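Leucyl aminopeptidase (Trypanosoma brucei brucei, PDB 5NTD) probably removes amino-terminal residues such as leucine from peptides as a six-chain M17 metalloaminopeptidase with manganese ions, and here holds the inhibitor bestatin. Local coordinates at residues A201-S205 and L324-L329; K282-V287 and F391-I397; V319-F323 and L335-L339; A431-E437 and G510-E516. All coordinates share one frame; numbering follows the deposited sequence. Where two conformers were deposited one is given.

Interaction 1 of 4, residues A201-S205 and L324-L329; sequences AVATS and LTAVRL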
loop_
_atom_site.group_PDB
_atom_site.type_symbol
_atom_site.label_atom_id
_atom_site.label_comp_id
_atom_site.label_asym_id
_atom_site.label_seq_id
_atom_site.Cartn_x
_atom_site.Cartn_y
_atom_site.Cartn_z
ATOM N N ALA G 201 -39.718 -1.198 28.532
ATOM C CA ALA G 201 -39.896 -1.485 27.091
ATOM C C ALA G 201 -38.783 -0.832 26.245
ATOM O O ALA G 201 -38.220 -1.452 25.334
ATOM C CB ALA G 201 -41.238 -1.030 26.598
ATOM N N VAL G 202 -38.444 0.392 26.601
ATOM C CA VAL G 202 -37.325 1.132 25.938
ATOM C C VAL G 202 -35.983 0.427 26.154
ATOM O O VAL G 202 -35.232 0.188 25.229
ATOM C CB VAL G 202 -37.221 2.589 26.448
ATOM C CG1 VAL G 202 -35.964 3.279 25.943
ATOM C CG2 VAL G 202 -38.439 3.360 25.991
ATOM N N ALA G 203 -35.724 0.114 27.410
ATOM C CA ALA G 203 -34.481 -0.577 27.777
ATOM C C ALA G 203 -34.388 -1.923 27.091
ATOM O O ALA G 203 -33.326 -2.334 26.603
ATOM C CB ALA G 203 -34.389 -0.768 29.260
ATOM N N THR G 204 -35.521 -2.594 27.011
ATOM C CA THR G 204 -35.586 -3.903 26.319
ATOM C C THR G 204 -35.183 -3.758 24.841
ATOM O O THR G 204 -34.437 -4.584 24.309
ATOM C CB THR G 204 -36.994 -4.521 26.445
ATOM O OG1 THR G 204 -37.284 -4.656 27.839
ATOM C CG2 THR G 204 -37.074 -5.906 25.768
ATOM N N SER G 205 -35.715 -2.732 24.186
ATOM C CA SER G 205 -35.423 -2.496 22.766
ATOM C C SER G 205 -33.947 -2.107 22.542
ATOM O O SER G 205 -33.329 -2.536 21.586
ATOM C CB SER G 205 -36.338 -1.451 22.178
ATOM O OG SER G 205 -37.545 -2.060 21.720
ATOM N N LEU G 324 -40.683 -2.106 17.425
ATOM C CA LEU G 324 -41.185 -2.951 18.545
ATOM C C LEU G 324 -41.627 -2.089 19.712
ATOM O O LEU G 324 -42.681 -2.325 20.306
ATOM C CB LEU G 324 -40.161 -3.948 19.049
ATOM C CG LEU G 324 -39.828 -5.096 18.093
ATOM C CD1 LEU G 324 -38.836 -6.029 18.777
ATOM C CD2 LEU G 324 -41.074 -5.858 17.648
ATOM N N THR G 325 -40.843 -1.064 20.025
ATOM C CA THR G 325 -41.199 -0.185 21.123
ATOM C C THR G 325 -42.520 0.514 20.844
ATOM O O THR G 325 -43.379 0.620 21.719
ATOM C CB THR G 325 -40.126 0.854 21.374
ATOM O OG1 THR G 325 -38.954 0.157 21.795
ATOM C CG2 THR G 325 -40.557 1.817 22.497
ATOM N N ALA G 326 -42.675 1.010 19.629
ATOM C CA ALA G 326 -43.905 1.688 19.229
ATOM C C ALA G 326 -45.118 0.748 19.392
ATOM O O ALA G 326 -46.196 1.203 19.808
ATOM C CB ALA G 326 -43.832 2.180 17.804
ATOM N N VAL G 327 -44.938 -0.531 19.036
ATOM C CA VAL G 327 -46.037 -1.513 19.148
ATOM C C VAL G 327 -46.328 -1.798 20.620
ATOM O O VAL G 327 -47.470 -1.754 21.084
ATOM C CB VAL G 327 -45.734 -2.825 18.446
ATOM C CG1 VAL G 327 -46.814 -3.862 18.751
ATOM C CG2 VAL G 327 -45.646 -2.590 16.947
ATOM N N ARG G 328 -45.276 -2.052 21.359
ATOM C CA ARG G 328 -45.424 -2.377 22.783
ATOM C C ARG G 328 -46.031 -1.225 23.605
ATOM O O ARG G 328 -46.853 -1.478 24.482
ATOM C CB ARG G 328 -44.111 -2.810 23.411
ATOM C CG ARG G 328 -43.785 -4.238 23.093
ATOM C CD ARG G 328 -42.375 -4.590 23.506
ATOM N NE ARG G 328 -42.211 -6.037 23.641
ATOM C CZ ARG G 328 -41.033 -6.679 23.689
ATOM N NH1 ARG G 328 -39.871 -6.002 23.632
ATOM N NH2 ARG G 328 -41.022 -8.000 23.799
ATOM N N LEU G 329 -45.629 0.003 23.324
ATOM C CA LEU G 329 -46.190 1.193 24.005
ATOM C C LEU G 329 -47.400 1.797 23.315
ATOM O O LEU G 329 -47.963 2.773 23.800
ATOM C CB LEU G 329 -45.149 2.286 24.149
ATOM C CG LEU G 329 -43.881 1.847 24.900
ATOM C CD1 LEU G 329 -42.977 3.046 25.106
ATOM C CD2 LEU G 329 -44.227 1.181 26.235
HETATM O O HOH W 1 -39.470 -3.209 23.714
#

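Interaction 2 of 4, residues K282-V287 and F391-I397; sequences KKVSLV and FTPDVVI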
loop_
_atom_site.group_PDB
_atom_site.type_symbol
_atom_site.label_atom_id
_atom_site.label_comp_id
_atom_site.label_asym_id
_atom_site.label_seq_id
_atom_site.Cartn_x
_atom_site.Cartn_y
_atom_site.Cartn_z
ATOM N N LYS G 282 -49.353 10.646 12.473
ATOM C CA LYS G 282 -48.460 10.622 11.315
ATOM C C LYS G 282 -48.362 9.232 10.753
ATOM O O LYS G 282 -48.481 8.238 11.457
ATOM C CB LYS G 282 -47.027 11.058 11.728
ATOM C CG LYS G 282 -46.229 11.838 10.690
ATOM C CD LYS G 282 -46.903 13.168 10.418
ATOM C CE LYS G 282 -45.991 14.339 10.642
ATOM N NZ LYS G 282 -46.815 15.574 10.608
ATOM N N LYS G 283 -48.074 9.175 9.474
ATOM C CA LYS G 283 -47.693 7.898 8.825
ATOM C C LYS G 283 -46.197 7.918 8.488
ATOM O O LYS G 283 -45.720 8.765 7.710
ATOM C CB LYS G 283 -48.507 7.652 7.563
ATOM C CG LYS G 283 -50.003 7.756 7.773
ATOM C CD LYS G 283 -50.749 7.215 6.556
ATOM C CE LYS G 283 -52.082 7.908 6.298
ATOM N NZ LYS G 283 -51.942 8.807 5.104
ATOM N N VAL G 284 -45.473 6.977 9.080
ATOM C CA VAL G 284 -44.027 6.931 8.967
ATOM C C VAL G 284 -43.595 5.571 8.461
ATOM O O VAL G 284 -43.964 4.553 9.003
ATOM C CB VAL G 284 -43.332 7.212 10.310
ATOM C CG1 VAL G 284 -41.830 7.200 10.142
ATOM C CG2 VAL G 284 -43.758 8.546 10.870
ATOM N N SER G 285 -42.764 5.589 7.432
ATOM C CA SER G 285 -42.106 4.377 6.897
ATOM C C SER G 285 -40.646 4.347 7.289
ATOM O O SER G 285 -39.885 5.278 7.003
ATOM C CB SER G 285 -42.214 4.288 5.400
ATOM O OG SER G 285 -43.537 3.970 5.002
ATOM N N LEU G 286 -40.280 3.277 7.962
ATOM C CA LEU G 286 -38.912 3.042 8.373
ATOM C C LEU G 286 -38.274 2.079 7.397
ATOM O O LEU G 286 -38.882 1.082 7.014
ATOM C CB LEU G 286 -38.824 2.437 9.774
ATOM C CG LEU G 286 -39.566 3.200 10.872
ATOM C CD1 LEU G 286 -39.549 2.408 12.177
ATOM C CD2 LEU G 286 -38.947 4.572 11.112
ATOM N N VAL G 287 -37.022 2.351 7.045
ATOM C CA VAL G 287 -36.239 1.454 6.171
ATOM C C VAL G 287 -34.830 1.273 6.759
ATOM O O VAL G 287 -34.159 2.223 7.027
ATOM C CB VAL G 287 -36.130 2.031 4.760
ATOM C CG1 VAL G 287 -35.427 1.045 3.836
ATOM C CG2 VAL G 287 -37.508 2.338 4.217
ATOM N N PHE G 391 -50.525 2.330 2.170
ATOM C CA PHE G 391 -50.576 3.778 2.409
ATOM C C PHE G 391 -49.321 4.427 1.854
ATOM O O PHE G 391 -48.336 3.752 1.559
ATOM C CB PHE G 391 -50.685 4.072 3.895
ATOM C CG PHE G 391 -49.439 3.707 4.676
ATOM C CD1 PHE G 391 -49.258 2.429 5.163
ATOM C CD2 PHE G 391 -48.485 4.676 4.964
ATOM C CE1 PHE G 391 -48.139 2.103 5.915
ATOM C CE2 PHE G 391 -47.358 4.368 5.718
ATOM C CZ PHE G 391 -47.178 3.076 6.186
ATOM N N THR G 392 -49.362 5.744 1.750
ATOM C CA THR G 392 -48.187 6.538 1.367
ATOM C C THR G 392 -47.718 7.285 2.602
ATOM O O THR G 392 -48.486 8.005 3.196
ATOM C CB THR G 392 -48.506 7.549 0.257
ATOM O OG1 THR G 392 -48.999 6.840 -0.889
ATOM C CG2 THR G 392 -47.243 8.314 -0.193
ATOM N N PRO G 393 -46.430 7.129 2.993
ATOM C CA PRO G 393 -45.997 7.747 4.225
ATOM C C PRO G 393 -45.816 9.232 4.101
ATOM O O PRO G 393 -45.568 9.749 3.027
ATOM C CB PRO G 393 -44.647 7.089 4.479
ATOM C CG PRO G 393 -44.142 6.744 3.133
ATOM C CD PRO G 393 -45.362 6.309 2.394
ATOM N N ASP G 394 -45.959 9.896 5.235
ATOM C CA ASP G 394 -45.690 11.323 5.351
ATOM C C ASP G 394 -44.199 11.548 5.491
ATOM O O ASP G 394 -43.685 12.600 5.126
ATOM C CB ASP G 394 -46.385 11.930 6.581
ATOM C CG ASP G 394 -47.909 11.768 6.534
ATOM O OD1 ASP G 394 -48.512 12.079 5.478
ATOM O OD2 ASP G 394 -48.472 11.287 7.551
ATOM N N VAL G 395 -43.561 10.588 6.126
ATOM C CA VAL G 395 -42.154 10.677 6.471
ATOM C C VAL G 395 -41.523 9.334 6.208
ATOM O O VAL G 395 -42.052 8.307 6.600
ATOM C CB VAL G 395 -41.925 11.022 7.954
ATOM C CG1 VAL G 395 -40.441 11.093 8.266
ATOM C CG2 VAL G 395 -42.578 12.345 8.306
ATOM N N VAL G 396 -40.365 9.366 5.562
ATOM C CA VAL G 396 -39.537 8.163 5.372
ATOM C C VAL G 396 -38.245 8.354 6.150
ATOM O O VAL G 396 -37.568 9.367 5.999
ATOM C CB VAL G 396 -39.179 7.900 3.924
ATOM C CG1 VAL G 396 -38.210 6.729 3.804
ATOM C CG2 VAL G 396 -40.413 7.597 3.128
ATOM N N ILE G 397 -37.942 7.378 7.001
ATOM C CA ILE G 397 -36.701 7.382 7.761
ATOM C C ILE G 397 -35.929 6.151 7.386
ATOM O O ILE G 397 -36.402 5.019 7.589
ATOM C CB ILE G 397 -36.913 7.358 9.278
ATOM C CG1 ILE G 397 -37.782 8.523 9.725
ATOM C CG2 ILE G 397 -35.572 7.409 10.015
ATOM C CD1 ILE G 397 -38.191 8.437 11.183
HETATM O O HOH W 2 -52.284 7.036 2.251
#

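Interaction 3 of 4, residues V319-F323 and L335-L339; sequences VFCGF and LSCTL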
loop_
_atom_site.group_PDB
_atom_site.type_symbol
_atom_site.label_atom_id
_atom_site.label_comp_id
_atom_site.label_asym_id
_atom_site.label_seq_id
_atom_site.Cartn_x
_atom_site.Cartn_y
_atom_site.Cartn_z
ATOM N N VAL G 319 -34.259 0.248 13.438
ATOM C CA VAL G 319 -35.638 0.450 13.006
ATOM C C VAL G 319 -36.551 -0.676 13.502
ATOM O O VAL G 319 -37.689 -0.444 13.889
ATOM C CB VAL G 319 -35.803 0.631 11.491
ATOM C CG1 VAL G 319 -35.050 1.872 11.039
ATOM C CG2 VAL G 319 -35.376 -0.585 10.695
ATOM N N PHE G 320 -36.039 -1.884 13.494
ATOM C CA PHE G 320 -36.805 -3.027 13.993
ATOM C C PHE G 320 -37.213 -2.809 15.437
ATOM O O PHE G 320 -38.356 -2.975 15.814
ATOM C CB PHE G 320 -36.014 -4.323 13.880
ATOM C CG PHE G 320 -36.740 -5.521 14.406
ATOM C CD1 PHE G 320 -37.978 -5.876 13.895
ATOM C CD2 PHE G 320 -36.184 -6.319 15.412
ATOM C CE1 PHE G 320 -38.647 -7.005 14.364
ATOM C CE2 PHE G 320 -36.848 -7.440 15.889
ATOM C CZ PHE G 320 -38.092 -7.779 15.365
ATOM N N CYS G 321 -36.245 -2.449 16.270
ATOM C CA CYS G 321 -36.492 -2.328 17.709
ATOM C C CYS G 321 -37.305 -1.069 18.037
ATOM O O CYS G 321 -38.095 -1.063 18.974
ATOM C CB CYS G 321 -35.210 -2.404 18.489
ATOM S SG CYS G 321 -34.414 -4.040 18.380
ATOM N N GLY G 322 -37.090 -0.012 17.294
ATOM C CA GLY G 322 -37.893 1.220 17.442
ATOM C C GLY G 322 -39.356 0.927 17.122
ATOM O O GLY G 322 -40.275 1.385 17.785
ATOM N N PHE G 323 -39.538 0.138 16.070
ATOM C CA PHE G 323 -40.851 -0.394 15.692
ATOM C C PHE G 323 -41.456 -1.193 16.854
ATOM O O PHE G 323 -42.619 -1.017 17.194
ATOM C CB PHE G 323 -40.747 -1.250 14.467
ATOM C CG PHE G 323 -42.047 -1.839 14.016
ATOM C CD1 PHE G 323 -42.836 -1.185 13.095
ATOM C CD2 PHE G 323 -42.427 -3.100 14.430
ATOM C CE1 PHE G 323 -44.000 -1.767 12.604
ATOM C CE2 PHE G 323 -43.591 -3.691 13.957
ATOM C CZ PHE G 323 -44.377 -3.024 13.041
ATOM N N LEU G 335 -46.976 2.902 11.288
ATOM C CA LEU G 335 -45.618 2.534 10.891
ATOM C C LEU G 335 -45.552 1.413 9.909
ATOM O O LEU G 335 -46.236 0.404 10.065
ATOM C CB LEU G 335 -44.797 2.067 12.111
ATOM C CG LEU G 335 -44.401 3.122 13.137
ATOM C CD1 LEU G 335 -43.726 2.438 14.307
ATOM C CD2 LEU G 335 -43.469 4.146 12.512
ATOM N N SER G 336 -44.682 1.577 8.929
ATOM C CA SER G 336 -44.093 0.412 8.203
ATOM C C SER G 336 -42.624 0.354 8.598
ATOM O O SER G 336 -42.012 1.367 8.914
ATOM C CB SER G 336 -44.229 0.518 6.698
ATOM O OG SER G 336 -43.518 1.642 6.205
ATOM N N CYS G 337 -42.110 -0.844 8.634
ATOM C CA CYS G 337 -40.700 -1.087 8.943
ATOM C C CYS G 337 -40.165 -2.128 7.983
ATOM O O CYS G 337 -40.517 -3.297 8.031
ATOM C CB CYS G 337 -40.515 -1.576 10.367
ATOM S SG CYS G 337 -38.783 -1.954 10.768
ATOM N N THR G 338 -39.351 -1.648 7.063
ATOM C CA THR G 338 -38.819 -2.488 5.978
ATOM C C THR G 338 -37.344 -2.792 6.272
ATOM O O THR G 338 -36.502 -1.903 6.332
ATOM C CB THR G 338 -39.026 -1.831 4.607
ATOM O OG1 THR G 338 -40.435 -1.749 4.331
ATOM C CG2 THR G 338 -38.354 -2.639 3.502
ATOM N N LEU G 339 -37.070 -4.064 6.466
ATOM C CA LEU G 339 -35.719 -4.560 6.717
ATOM C C LEU G 339 -35.124 -5.062 5.404
ATOM O O LEU G 339 -35.661 -5.959 4.762
ATOM C CB LEU G 339 -35.716 -5.685 7.723
ATOM C CG LEU G 339 -36.471 -5.417 9.023
ATOM C CD1 LEU G 339 -36.429 -6.683 9.866
ATOM C CD2 LEU G 339 -35.891 -4.246 9.797
#

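Interaction 4 of 4, residues A431-E437 and G510-E516; sequences AGRESGE and GPALLTE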
loop_
_atom_site.group_PDB
_atom_site.type_symbol
_atom_site.label_atom_id
_atom_site.label_comp_id
_atom_site.label_asym_id
_atom_site.label_seq_id
_atom_site.Cartn_x
_atom_site.Cartn_y
_atom_site.Cartn_z
ATOM N N ALA G 431 -34.819 15.119 18.985
ATOM C CA ALA G 431 -34.992 13.760 19.505
ATOM C C ALA G 431 -33.664 13.102 19.933
ATOM O O ALA G 431 -33.580 12.393 20.930
ATOM C CB ALA G 431 -35.677 12.883 18.470
ATOM N N GLY G 432 -32.623 13.382 19.174
ATOM C CA GLY G 432 -31.282 12.940 19.547
ATOM C C GLY G 432 -30.774 13.523 20.868
ATOM O O GLY G 432 -30.175 12.796 21.683
ATOM N N ARG G 433 -30.975 14.820 21.054
ATOM C CA ARG G 433 -30.546 15.502 22.271
ATOM C C ARG G 433 -31.326 15.049 23.504
ATOM O O ARG G 433 -30.788 14.946 24.590
ATOM C CB ARG G 433 -30.621 17.007 22.111
ATOM C CG ARG G 433 -29.476 17.605 21.303
ATOM C CD ARG G 433 -29.507 19.137 21.246
ATOM N NE ARG G 433 -30.082 19.593 19.972
ATOM C CZ ARG G 433 -31.305 20.094 19.760
ATOM N NH1 ARG G 433 -32.178 20.287 20.755
ATOM N NH2 ARG G 433 -31.635 20.400 18.518
ATOM N N GLU G 434 -32.610 14.812 23.310
ATOM C CA GLU G 434 -33.491 14.351 24.400
ATOM C C GLU G 434 -33.225 12.894 24.767
ATOM O O GLU G 434 -33.125 12.550 25.933
ATOM C CB GLU G 434 -34.968 14.493 24.034
ATOM C CG GLU G 434 -35.484 15.920 24.095
ATOM C CD GLU G 434 -35.547 16.461 25.524
ATOM O OE1 GLU G 434 -36.069 15.743 26.424
ATOM O OE2 GLU G 434 -35.117 17.613 25.716
ATOM N N SER G 435 -33.118 12.042 23.745
ATOM C CA SER G 435 -32.885 10.597 23.953
ATOM C C SER G 435 -31.472 10.258 24.381
ATOM O O SER G 435 -31.215 9.187 24.908
ATOM C CB SER G 435 -33.190 9.815 22.693
ATOM O OG SER G 435 -32.239 10.110 21.656
ATOM N N GLY G 436 -30.546 11.149 24.095
ATOM C CA GLY G 436 -29.100 10.859 24.269
ATOM C C GLY G 436 -28.427 10.237 23.038
ATOM O O GLY G 436 -27.207 10.172 22.949
ATOM N N GLU G 437 -29.245 9.751 22.107
ATOM C CA GLU G 437 -28.769 9.082 20.866
ATOM C C GLU G 437 -28.568 10.142 19.799
ATOM O O GLU G 437 -29.382 10.349 18.893
ATOM C CB GLU G 437 -29.693 7.946 20.480
ATOM C CG GLU G 437 -29.637 6.862 21.560
ATOM C CD GLU G 437 -30.474 5.631 21.321
ATOM O OE1 GLU G 437 -31.177 5.572 20.308
ATOM O OE2 GLU G 437 -30.404 4.706 22.178
ATOM N N GLY G 510 -30.183 3.854 18.306
ATOM C CA GLY G 510 -31.182 4.024 17.240
ATOM C C GLY G 510 -32.625 3.921 17.699
ATOM O O GLY G 510 -33.446 4.804 17.393
ATOM N N PRO G 511 -32.976 2.846 18.402
ATOM C CA PRO G 511 -34.379 2.674 18.797
ATOM C C PRO G 511 -34.951 3.767 19.688
ATOM O O PRO G 511 -36.019 4.281 19.419
ATOM C CB PRO G 511 -34.370 1.340 19.528
ATOM C CG PRO G 511 -33.261 0.597 18.872
ATOM C CD PRO G 511 -32.206 1.625 18.620
ATOM N N ALA G 512 -34.218 4.154 20.709
ATOM C CA ALA G 512 -34.662 5.221 21.619
ATOM C C ALA G 512 -34.791 6.561 20.889
ATOM O O ALA G 512 -35.684 7.356 21.161
ATOM C CB ALA G 512 -33.729 5.367 22.801
ATOM N N LEU G 513 -33.867 6.815 19.975
ATOM C CA LEU G 513 -33.932 8.005 19.090
ATOM C C LEU G 513 -35.297 8.051 18.382
ATOM O O LEU G 513 -35.987 9.060 18.412
ATOM C CB LEU G 513 -32.824 7.980 18.037
ATOM C CG LEU G 513 -32.827 9.067 16.954
ATOM C CD1 LEU G 513 -32.687 10.439 17.572
ATOM C CD2 LEU G 513 -31.685 8.798 15.997
ATOM N N LEU G 514 -35.655 6.942 17.764
ATOM C CA LEU G 514 -36.932 6.835 17.069
ATOM C C LEU G 514 -38.135 7.016 18.038
ATOM O O LEU G 514 -39.092 7.705 17.726
ATOM C CB LEU G 514 -37.071 5.496 16.370
ATOM C CG LEU G 514 -36.173 5.255 15.166
ATOM C CD1 LEU G 514 -36.329 3.835 14.653
ATOM C CD2 LEU G 514 -36.499 6.250 14.052
ATOM N N THR G 515 -38.054 6.369 19.187
ATOM C CA THR G 515 -39.116 6.440 20.153
ATOM C C THR G 515 -39.373 7.901 20.522
ATOM O O THR G 515 -40.507 8.356 20.529
ATOM C CB THR G 515 -38.805 5.616 21.397
ATOM O OG1 THR G 515 -38.686 4.237 21.010
ATOM C CG2 THR G 515 -39.945 5.734 22.424
ATOM N N GLU G 516 -38.292 8.625 20.776
ATOM C CA GLU G 516 -38.372 10.022 21.172
ATOM C C GLU G 516 -38.878 10.862 20.013
ATOM O O GLU G 516 -39.717 11.764 20.190
ATOM C CB GLU G 516 -37.040 10.503 21.686
ATOM C CG GLU G 516 -36.996 11.978 22.063
ATOM C CD GLU G 516 -37.960 12.355 23.196
ATOM O OE1 GLU G 516 -38.302 11.481 24.026
ATOM O OE2 GLU G 516 -38.391 13.535 23.230
HETATM O O HOH W 3 -31.754 2.721 22.195
#

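Interaction 1 of 4, residues A201-S205 and L324-L329
Leu329 lays its CD2 methyl against CB of Ala201 at 3.7 Å, closing one end of a contact between two helices that run nearly antiparallel. Their short segments cross at 156° with the axes 9.6 Å apart, a spacing bridged mostly by small side chains. At the middle, the hydroxyls of Ser205 and Thr325 meet tip to tip, OG to OG1, in a 2.6 Å hydrogen bond; either could be the donor. Thr325 turns OG1 to the side of its backbone N and opposite its carbonyl carbon (chi1 -64°), which leaves CG2 to face Val202. Cys321 O, one turn before Thr325, is near enough to bond both hydroxyls, but their two protons cannot fill all three bonds at once. A water extends this polar strip. It donates to Ala201 O at 2.7 Å and to Ser205 OG at 3.0 Å, and accepts from Arg328 NH1 at 2.8 Å, lying at the edge of the guanidinium and in its plane. The arginine reaches the water with an extended chain, and the same NH1 lies 3.5 Å from CG2 of Thr204, the two side chains crossing at about a right angle. Tyr232 of helix 222-236 packs beside Arg328. Nearly antiparallel helices joined by a buried hydroxyl pair and a bridging water thus link helix 196-214 to the helical layer of the M17 catalytic domain.

Interaction 2 of 4, residues K282-V287 and F391-I397
Lys283 offers its backbone N to Asp394 OD2 at 2.9 Å, meeting the oxygen on its anti side and 27° out of the carboxylate plane. Lys283 O returns the grip by accepting from two successive amides, Asp394 N at 2.7 Å and Val395 N at 3.2 Å. Beyond this fork the strands settle into regular parallel pairing, with Ser285 N on Val395 O, Ile397 N on Ser285 O and Val287 N on Ile397 O. Strands 283-291 and 395-400 are neighbours in the mixed sheet of the catalytic domain, and 283-291 has strand 334-344 on its other edge. The packing is dense on the sheet face bearing Val284, Leu286, Val395 and Ile397. There Ile397 CD1 lies 4.0 Å from Val284 CG1, while Leu286 runs beside Ile397 and points the same way, CD2 to CB 3.9 Å; Leu514 and Tyr517 of helix 511-519 cover Ile397. On the other face Ser285 OG rests 3.4 Å from Pro393 CB and is hydrogen-bonded to Ser336 OG. Toward the strand start the contact becomes looser and partly exposed. The aliphatic chain of Lys283 slides past the Phe391 ring, CD to CD2 3.8 Å, after which bends at chi3 and chi4 carry NZ to a water that it holds only weakly; the same water accepts from Thr392 N.

Interaction 3 of 4, residues V319-F323 and L335-L339
Phe323 and Cys337 both swing their gamma atoms opposite the backbone N (chi1 180° and 178°), and these torsions send the ring out from the helix and the sulfur in from the strand until the two side chains overlap. Phe323 CD1 comes within 3.6 Å of Cys337 CB, the nearest approach of the ring to the strand, and SG stands 5.2 Å from the ring centroid in an oblique sulfur-aromatic contact, 37° off the ring normal. The same CD1 meets Leu335 CD1 at 3.9 Å as the two side chains slide past each other in opposite directions. SG itself settles over the start of the helical segment, 3.7 Å from Val319 CG2 and 3.6 Å from Val319 O, a carbonyl already engaged by Phe323 N. The other end is closed by Leu339, whose CD2 methyl touches both Val319 CG2 at 3.8 Å and Phe320 CB at 4.1 Å. Ser336 and Thr338 alternate to the far side of the strand, where their hydroxyls bond to Ser285 and Thr271. The helix, 314-328, connects the neighbouring parallel strands 283-291 and 334-344 and lies against their sheet, as in a beta-alpha-beta crossover. Phe238 meets the Phe323 ring edge to face, and Leu272 of strand 268-274 touches both phenylalanines. With methyls, rings and a thiol making nearly all of the contact, helix and strand are held by apolar fit and dispersion, and the backbone polar groups of the strand are left to its sheet partners.

Interaction 4 of 4, residues A431-E437 and G510-E516
Glu437 points its carboxylate at the start of helix 511-519, where a single oxygen, OE1, accepts from Gly510 N at 2.8 Å and from Leu513 N at 3.0 Å. The two N-H groups come to OE1 one from each face of the carboxylate, each well out of its plane. An extended chain beyond CG, chi2 -178°, carries the acid this far. The amino end of the helix and the salt bridge from OE2 to Arg159 would both favour the charged form. Next to this polar grip, Leu513 sends CD1 onto the backbone of Gly432, 3.4 Å from its N, and 4.0 Å from Ala431 CB. The last turn of helix 422-435 thus packs across the first turns of helix 511-519, the segments inclined at 114° with axes 8.4 Å apart. Glu437 is set in place by an ST turn: Ser435 OG accepts from Glu437 N at 3.0 Å and donates to Ala431 O, which also takes Ser435 N from the opposite face of its plane. Positive phi at Gly436 lets the chain turn out of the helix between them. At the outer side Glu516 folds back at chi2 so that CG lies 3.6 Å from Ala431 O. Its carboxylate is held by Arg519 and Lys520 in salt bridges.

Overall arrangement
Helix 314-328 joins interactions 1 and 3, whose centres lie 11 Å apart and which meet where Ala326 CB packs on Leu335 CD1. Interactions 2 and 3 share one sheet through neighbouring strands 283-291 and 334-344, their centres 10 Å apart; interaction 3 is nested within the chain loop that interaction 2 closes. Interactions 1 and 2 lie 19 Å apart without touching, although their segments alternate in sequence. Interaction 4 comes last along the chain, and its helix 511-519 touches all three others: Pro511 packs on Cys321, Thr515 on Thr325 and Leu514 on Leu286. The closing helix thereby connects the helical layer with the sheet of the catalytic domain.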